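Local coordinates for lectin (Lotus tetragonolobus, PDB 2EIG), which probably binds L-fucosyl sugars as a calcium- and manganese-containing seed lectin of the legume family, at residues T40-Y45 against V83-P88; P94-G99 against I104-N109. All coordinates share one frame; numbering follows the deposited sequence.

Interaction 1: T40-Y45 against V83-P88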
ATOM      1  N   THR A  40     -28.460 -14.264  13.591  1.00 15.95           N
ATOM      2  CA  THR A  40     -27.784 -13.178  12.931  1.00 15.66           C
ATOM      3  C   THR A  40     -28.092 -11.962  13.747  1.00 15.44           C
ATOM      4  O   THR A  40     -29.238 -11.758  14.109  1.00 16.08           O
ATOM      5  CB  THR A  40     -28.310 -12.956  11.513  1.00 15.92           C
ATOM      6  OG1 THR A  40     -28.198 -14.196  10.810  1.00 17.16           O
ATOM      7  CG2 THR A  40     -27.512 -11.833  10.800  1.00 12.86           C
ATOM      8  N   SER A  41     -27.061 -11.153  13.978  1.00 15.70           N
ATOM      9  CA  SER A  41     -27.125  -9.941  14.765  1.00 14.59           C
ATOM     10  C   SER A  41     -26.341  -8.848  14.079  1.00 13.42           C
ATOM     11  O   SER A  41     -25.179  -9.061  13.701  1.00 13.25           O
ATOM     12  CB  SER A  41     -26.393 -10.189  16.108  1.00 14.41           C
ATOM     13  OG  SER A  41     -27.020 -11.249  16.808  1.00 14.83           O
ATOM     14  N   HIS A  42     -26.954  -7.672  14.011  1.00 13.24           N
ATOM     15  CA  HIS A  42     -26.336  -6.434  13.597  1.00 13.81           C
ATOM     16  C   HIS A  42     -26.466  -5.450  14.741  1.00 14.80           C
ATOM     17  O   HIS A  42     -27.481  -5.413  15.400  1.00 14.88           O
ATOM     18  CB  HIS A  42     -27.085  -5.878  12.401  1.00 14.42           C
ATOM     19  CG  HIS A  42     -26.631  -6.466  11.112  1.00 14.49           C
ATOM     20  ND1 HIS A  42     -26.737  -5.798   9.913  1.00 13.94           N
ATOM     21  CD2 HIS A  42     -25.959  -7.609  10.857  1.00 16.34           C
ATOM     22  CE1 HIS A  42     -26.200  -6.542   8.961  1.00 15.48           C
ATOM     23  NE2 HIS A  42     -25.714  -7.643   9.510  1.00 15.73           N
ATOM     24  N   ALA A  43     -25.424  -4.684  14.987  1.00 14.47           N
ATOM     25  CA  ALA A  43     -25.484  -3.587  15.948  1.00 15.65           C
ATOM     26  C   ALA A  43     -24.734  -2.462  15.259  1.00 15.22           C
ATOM     27  O   ALA A  43     -23.501  -2.536  15.047  1.00 15.12           O
ATOM     28  CB  ALA A  43     -24.808  -3.962  17.266  1.00 14.03           C
ATOM     29  N   LEU A  44     -25.486  -1.447  14.861  1.00 15.29           N
ATOM     30  CA  LEU A  44     -24.920  -0.360  14.057  1.00 15.70           C
ATOM     31  C   LEU A  44     -24.939   0.908  14.864  1.00 16.50           C
ATOM     32  O   LEU A  44     -25.898   1.165  15.602  1.00 16.47           O
ATOM     33  CB  LEU A  44     -25.767  -0.144  12.801  1.00 15.97           C
ATOM     34  CG  LEU A  44     -26.023  -1.409  11.952  1.00 16.53           C
ATOM     35  CD1 LEU A  44     -26.744  -0.976  10.693  1.00 21.25           C
ATOM     36  CD2 LEU A  44     -24.723  -2.136  11.589  1.00 16.27           C
ATOM     37  N   TYR A  45     -23.931   1.746  14.680  1.00 17.41           N
ATOM     38  CA  TYR A  45     -24.068   3.106  15.119  1.00 18.01           C
ATOM     39  C   TYR A  45     -25.326   3.688  14.424  1.00 19.59           C
ATOM     40  O   TYR A  45     -25.536   3.487  13.224  1.00 19.38           O
ATOM     41  CB  TYR A  45     -22.815   3.923  14.833  1.00 17.84           C
ATOM     42  CG  TYR A  45     -22.888   5.329  15.353  1.00 18.69           C
ATOM     43  CD1 TYR A  45     -23.086   5.583  16.735  1.00 17.03           C
ATOM     44  CD2 TYR A  45     -22.721   6.416  14.482  1.00 18.14           C
ATOM     45  CE1 TYR A  45     -23.139   6.884  17.210  1.00 20.31           C
ATOM     46  CE2 TYR A  45     -22.770   7.741  14.959  1.00 21.17           C
ATOM     47  CZ  TYR A  45     -22.995   7.949  16.309  1.00 20.10           C
ATOM     48  OH  TYR A  45     -23.026   9.212  16.795  1.00 22.93           O
ATOM     49  N   VAL A  83     -17.984  -9.501  12.874  1.00 13.13           N
ATOM     50  CA  VAL A  83     -17.244  -8.544  12.073  1.00 13.04           C
ATOM     51  C   VAL A  83     -17.511  -7.121  12.472  1.00 12.39           C
ATOM     52  O   VAL A  83     -18.599  -6.826  12.898  1.00 12.01           O
ATOM     53  CB  VAL A  83     -17.509  -8.766  10.560  1.00 12.72           C
ATOM     54  CG1 VAL A  83     -17.538 -10.295  10.287  1.00 12.97           C
ATOM     55  CG2 VAL A  83     -18.797  -8.055  10.083  1.00 10.79           C
ATOM     56  N   PHE A  84     -16.495  -6.271  12.348  1.00 12.27           N
ATOM     57  CA  PHE A  84     -16.684  -4.864  12.194  1.00 13.09           C
ATOM     58  C   PHE A  84     -16.826  -4.546  10.688  1.00 13.79           C
ATOM     59  O   PHE A  84     -16.021  -4.995   9.867  1.00 14.11           O
ATOM     60  CB  PHE A  84     -15.512  -4.039  12.769  1.00 13.16           C
ATOM     61  CG  PHE A  84     -15.664  -2.557  12.498  1.00 16.48           C
ATOM     62  CD1 PHE A  84     -16.519  -1.772  13.294  1.00 18.91           C
ATOM     63  CD2 PHE A  84     -15.048  -1.970  11.404  1.00 16.56           C
ATOM     64  CE1 PHE A  84     -16.694  -0.431  13.024  1.00 17.08           C
ATOM     65  CE2 PHE A  84     -15.203  -0.636  11.123  1.00 20.25           C
ATOM     66  CZ  PHE A  84     -16.016   0.158  11.942  1.00 16.77           C
ATOM     67  N   PHE A  85     -17.844  -3.790  10.342  1.00 12.73           N
ATOM     68  CA  PHE A  85     -18.154  -3.507   8.957  1.00 13.59           C
ATOM     69  C   PHE A  85     -18.749  -2.112   8.679  1.00 13.41           C
ATOM     70  O   PHE A  85     -19.421  -1.494   9.534  1.00 12.81           O
ATOM     71  CB  PHE A  85     -19.009  -4.623   8.286  1.00 11.87           C
ATOM     72  CG  PHE A  85     -20.518  -4.574   8.572  1.00 12.21           C
ATOM     73  CD1 PHE A  85     -21.405  -4.389   7.538  1.00 10.44           C
ATOM     74  CD2 PHE A  85     -21.038  -4.834   9.850  1.00 10.18           C
ATOM     75  CE1 PHE A  85     -22.809  -4.412   7.737  1.00 14.35           C
ATOM     76  CE2 PHE A  85     -22.455  -4.827  10.079  1.00 14.66           C
ATOM     77  CZ  PHE A  85     -23.333  -4.644   9.020  1.00 11.95           C
ATOM     78  N   LEU A  86     -18.404  -1.627   7.491  1.00 12.57           N
ATOM     79  CA  LEU A  86     -19.031  -0.519   6.813  1.00 14.34           C
ATOM     80  C   LEU A  86     -19.881  -1.064   5.688  1.00 13.85           C
ATOM     81  O   LEU A  86     -19.442  -1.965   4.898  1.00 14.24           O
ATOM     82  CB  LEU A  86     -17.978   0.392   6.174  1.00 13.71           C
ATOM     83  CG  LEU A  86     -17.214   1.331   7.109  1.00 15.95           C
ATOM     84  CD1 LEU A  86     -16.407   0.523   8.105  1.00 16.01           C
ATOM     85  CD2 LEU A  86     -16.256   2.179   6.258  1.00 16.04           C
ATOM     86  N   ALA A  87     -21.079  -0.523   5.598  1.00 13.59           N
ATOM     87  CA  ALA A  87     -22.036  -0.895   4.550  1.00 13.85           C
ATOM     88  C   ALA A  87     -22.891   0.338   4.189  1.00 14.90           C
ATOM     89  O   ALA A  87     -23.065   1.225   5.036  1.00 14.55           O
ATOM     90  CB  ALA A  87     -22.886  -2.019   4.993  1.00 12.88           C
ATOM     91  N   PRO A  88     -23.439   0.368   2.954  1.00 16.04           N
ATOM     92  CA  PRO A  88     -24.280   1.443   2.532  1.00 17.24           C
ATOM     93  C   PRO A  88     -25.297   1.735   3.593  1.00 17.35           C
ATOM     94  O   PRO A  88     -25.975   0.837   4.106  1.00 18.31           O
ATOM     95  CB  PRO A  88     -24.973   0.862   1.272  1.00 17.41           C
ATOM     96  CG  PRO A  88     -23.876   0.082   0.665  1.00 15.36           C
ATOM     97  CD  PRO A  88     -23.343  -0.657   1.891  1.00 15.60           C
TER
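His42 NE2 is tied down by a hydrogen bond to the backbone oxygen of Gly103, and the ring it holds in place offers one face to Phe85. Because a carbonyl oxygen can only accept, NE2 must be the donor, and the bond restricts how far the imidazole can rotate. Phe85 arrives edge first: its CZ stands 3.4 Å from His42 CE1, above the imidazole but displaced toward the rim. The ring centroids are 5.0 Å apart and the planes meet at 61°, an edge-to-face pair tilted well short of perpendicular. Leu44 supports the same end of the phenyl ring, its CD2 methyl lying 3.8 Å from Phe85 CE2 and equally far from CZ. Only the CD2 branch of Leu44 does the touching. The three side chains are buried and exchange no hydrogen bond with one another; contact between segments 40-45 and 83-88 is confined to them.

The reach is long because the two strands are not neighbours. Leu44 CA and Phe85 CA are 9.0 Å apart, the spacing expected when one strand intervenes, and only side-chain ends bridge the gap. Phe85 CG sits between its backbone N and carbonyl carbon (chi1 81°), which sends the phenyl ring across toward strand 39-50 instead of along its own strand. This is an example of second-neighbour packing over one face of a beta sheet.

The intervening strand is 199-208, antiparallel to both, and its small Ser205 lies against both His42 and Phe85. Together they belong to the seven-stranded sheet of the legume lectin jelly roll. Alternation along strand 81-88 turns Phe84 the other way, onto strands 61-72 and 214-226 of the facing sheet.

Interaction 2: P94-G99 against I104-N109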
ATOM      1  N   PRO A  94     -28.699  -8.876   5.208  1.00 20.75           N
ATOM      2  CA  PRO A  94     -29.022  -9.368   3.853  1.00 21.30           C
ATOM      3  C   PRO A  94     -29.708 -10.728   3.834  1.00 22.03           C
ATOM      4  O   PRO A  94     -29.523 -11.575   4.776  1.00 21.80           O
ATOM      5  CB  PRO A  94     -27.660  -9.396   3.134  1.00 20.70           C
ATOM      6  CG  PRO A  94     -26.704  -8.609   4.089  1.00 20.19           C
ATOM      7  CD  PRO A  94     -27.246  -8.859   5.453  1.00 21.27           C
ATOM      8  N   PRO A  95     -30.492 -10.969   2.766  1.00 21.35           N
ATOM      9  CA  PRO A  95     -31.002 -12.333   2.516  1.00 21.67           C
ATOM     10  C   PRO A  95     -29.827 -13.294   2.431  1.00 20.48           C
ATOM     11  O   PRO A  95     -28.730 -12.846   2.124  1.00 20.14           O
ATOM     12  CB  PRO A  95     -31.656 -12.208   1.125  1.00 21.43           C
ATOM     13  CG  PRO A  95     -31.928 -10.812   0.948  1.00 23.06           C
ATOM     14  CD  PRO A  95     -30.938 -10.010   1.751  1.00 21.56           C
ATOM     15  N   ASN A  96     -30.015 -14.591   2.710  1.00 20.50           N
ATOM     16  CA  ASN A  96     -28.940 -15.604   2.462  1.00 20.01           C
ATOM     17  C   ASN A  96     -27.555 -15.313   3.086  1.00 19.96           C
ATOM     18  O   ASN A  96     -26.489 -15.724   2.570  1.00 19.62           O
ATOM     19  CB  ASN A  96     -28.803 -15.883   0.958  1.00 20.23           C
ATOM     20  CG  ASN A  96     -30.113 -15.738   0.221  1.00 21.38           C
ATOM     21  OD1 ASN A  96     -30.312 -14.770  -0.528  1.00 25.89           O
ATOM     22  ND2 ASN A  96     -31.025 -16.664   0.440  1.00 16.22           N
ATOM     23  N   SER A  97     -27.582 -14.612   4.226  1.00 19.83           N
ATOM     24  CA  SER A  97     -26.374 -14.231   4.948  1.00 19.04           C
ATOM     25  C   SER A  97     -26.103 -15.023   6.251  1.00 18.83           C
ATOM     26  O   SER A  97     -25.243 -14.654   7.037  1.00 18.43           O
ATOM     27  CB  SER A  97     -26.396 -12.733   5.218  1.00 18.48           C
ATOM     28  OG  SER A  97     -27.522 -12.355   6.012  1.00 20.06           O
ATOM     29  N   GLN A  98     -26.848 -16.110   6.475  1.00 19.35           N
ATOM     30  CA  GLN A  98     -26.680 -16.920   7.698  1.00 19.35           C
ATOM     31  C   GLN A  98     -25.328 -17.578   7.784  1.00 18.60           C
ATOM     32  O   GLN A  98     -24.608 -17.702   6.767  1.00 17.95           O
ATOM     33  CB  GLN A  98     -27.815 -17.937   7.868  1.00 19.37           C
ATOM     34  CG  GLN A  98     -29.149 -17.283   8.258  1.00 22.64           C
ATOM     35  CD  GLN A  98     -30.167 -18.323   8.646  1.00 26.34           C
ATOM     36  OE1 GLN A  98     -30.660 -18.345   9.798  1.00 27.19           O
ATOM     37  NE2 GLN A  98     -30.441 -19.243   7.717  1.00 22.98           N
ATOM     38  N   GLY A  99     -24.976 -18.013   8.997  1.00 18.71           N
ATOM     39  CA  GLY A  99     -23.792 -18.862   9.185  1.00 17.41           C
ATOM     40  C   GLY A  99     -22.503 -18.179   8.745  1.00 17.57           C
ATOM     41  O   GLY A  99     -22.163 -17.048   9.183  1.00 16.53           O
ATOM     42  N   ILE A 104     -23.369 -10.470   6.494  1.00 15.20           N
ATOM     43  CA  ILE A 104     -22.901  -9.355   5.625  1.00 16.33           C
ATOM     44  C   ILE A 104     -22.988  -9.676   4.128  1.00 17.13           C
ATOM     45  O   ILE A 104     -23.041  -8.788   3.292  1.00 18.88           O
ATOM     46  CB  ILE A 104     -21.474  -8.871   5.972  1.00 16.37           C
ATOM     47  CG1 ILE A 104     -20.432 -10.013   5.866  1.00 13.99           C
ATOM     48  CG2 ILE A 104     -21.471  -8.154   7.381  1.00 14.88           C
ATOM     49  CD1 ILE A 104     -19.010  -9.652   6.274  1.00 17.33           C
ATOM     50  N   THR A 105     -23.004 -10.945   3.800  1.00 18.30           N
ATOM     51  CA  THR A 105     -23.004 -11.364   2.398  1.00 19.37           C
ATOM     52  C   THR A 105     -24.297 -12.108   2.127  1.00 18.37           C
ATOM     53  O   THR A 105     -24.574 -13.094   2.781  1.00 18.36           O
ATOM     54  CB  THR A 105     -21.781 -12.276   2.114  1.00 20.26           C
ATOM     55  OG1 THR A 105     -20.591 -11.468   2.120  1.00 24.40           O
ATOM     56  CG2 THR A 105     -21.902 -13.012   0.754  1.00 20.09           C
ATOM     57  N   ASP A 106     -25.057 -11.632   1.149  1.00 17.51           N
ATOM     58  CA  ASP A 106     -26.090 -12.402   0.509  1.00 17.28           C
ATOM     59  C   ASP A 106     -25.393 -13.412  -0.428  1.00 18.35           C
ATOM     60  O   ASP A 106     -24.804 -13.025  -1.454  1.00 18.05           O
ATOM     61  CB  ASP A 106     -26.966 -11.463  -0.311  1.00 15.90           C
ATOM     62  CG  ASP A 106     -28.088 -12.179  -1.069  1.00 18.53           C
ATOM     63  OD1 ASP A 106     -29.003 -11.473  -1.499  1.00 19.72           O
ATOM     64  OD2 ASP A 106     -28.079 -13.409  -1.241  1.00 15.50           O
ATOM     65  N   SER A 107     -25.488 -14.691  -0.075  1.00 19.99           N
ATOM     66  CA  SER A 107     -24.782 -15.757  -0.754  1.00 21.64           C
ATOM     67  C   SER A 107     -25.268 -15.986  -2.180  1.00 22.19           C
ATOM     68  O   SER A 107     -24.537 -16.591  -2.965  1.00 20.88           O
ATOM     69  CB  SER A 107     -24.850 -17.085   0.032  1.00 21.70           C
ATOM     70  OG  SER A 107     -26.133 -17.652  -0.046  1.00 21.53           O
ATOM     71  N   SER A 108     -26.451 -15.457  -2.513  1.00 22.87           N
ATOM     72  CA  SER A 108     -27.043 -15.636  -3.846  1.00 24.86           C
ATOM     73  C   SER A 108     -26.898 -14.397  -4.717  1.00 25.15           C
ATOM     74  O   SER A 108     -27.700 -14.187  -5.589  1.00 25.39           O
ATOM     75  CB  SER A 108     -28.537 -15.954  -3.737  1.00 24.47           C
ATOM     76  OG  SER A 108     -28.780 -17.119  -2.987  1.00 27.29           O
ATOM     77  N   ASN A 109     -25.857 -13.615  -4.450  1.00 26.78           N
ATOM     78  CA  ASN A 109     -25.555 -12.281  -4.976  1.00 28.11           C
ATOM     79  C   ASN A 109     -24.061 -12.231  -4.539  1.00 28.48           C
ATOM     80  O   ASN A 109     -23.728 -13.010  -3.675  1.00 29.69           O
ATOM     81  CB  ASN A 109     -26.352 -11.312  -4.134  1.00 27.55           C
ATOM     82  CG  ASN A 109     -26.529 -10.012  -4.765  1.00 28.90           C
ATOM     83  OD1 ASN A 109     -26.364  -8.994  -4.133  1.00 35.37           O
ATOM     84  ND2 ASN A 109     -26.931 -10.010  -6.009  1.00 38.01           N
TER
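Asp106 runs outward along the Pro94-Ser97 turn, past Pro94, Pro95 and Asn96. Its CB passes 3.3 Å from Pro95 O and also lies near the CB of Pro94. CG continues past the same Pro95 carbonyl. At the tip the carboxylate divides its contacts: OD1 lies beside the pyrrolidine of Pro95, 3.8 Å from its CB, whereas OD2 turns toward Asn96 and approaches its CB at 3.4 Å. OD2 also accepts from Ser108 N at 2.9 Å, closing an Asx turn; the amide meets it on the anti side, 35° out of the carboxylate plane. With CG anti to the Asp106 nitrogen (chi1 179°), the carboxylate lies alongside the Asn96 side chain, the two pointing the same way.

The backbones are joined more directly. Ser107 N donates to Asn96 O at 3.0 Å, from above the carbonyl plane, and Ser107 OG adds a weak bond to the same oxygen, so one residue grips that acceptor twice. Two CA-H...O contacts accompany it: Asp106 CA lies 3.1 Å from Pro95 O, and Ser97 CA lies 3.0 Å from Thr105 O. These approaches pack a type II turn, Pro94 to Ser97, against a type I turn, Asp106 to Asn109, with no regular strand in either segment.

Both turns belong to the long connection between strands 81-88 and 115-120. Asn112 OD1 accepts from Asp106 N, stitching the later part of this connection to the contact, while Ser110 of the second subunit reaches Asn109 O with its hydroxyl. On the inner side, the side chain of Ile104 leaves the backbone away from segment 94-99 and packs on Val83 and Phe85 of strand 81-88.

Overall arrangement
Interaction 1 belongs to the sheet and interaction 2 to the loop that follows strand 81-88, their centres about 13 Å apart. Ile104 joins them: its CG2 methyl lies 3.8 Å from Phe85 CD1 and also 3.8 Å from Val83 CG2. Phe85 therefore has His42 and Leu44 near the end of its ring and the loop at its flank, while the Gly103 carbonyl that holds His42 immediately precedes Ile104. The Ile104 side chain is about 9 Å from manganese and 10 Å from calcium. Neither contact supplies a metal ligand: protein residues at the manganese site include Glu118 and His135, those at the calcium site His122 and Asn124, with Asp120 and Asp127 shared.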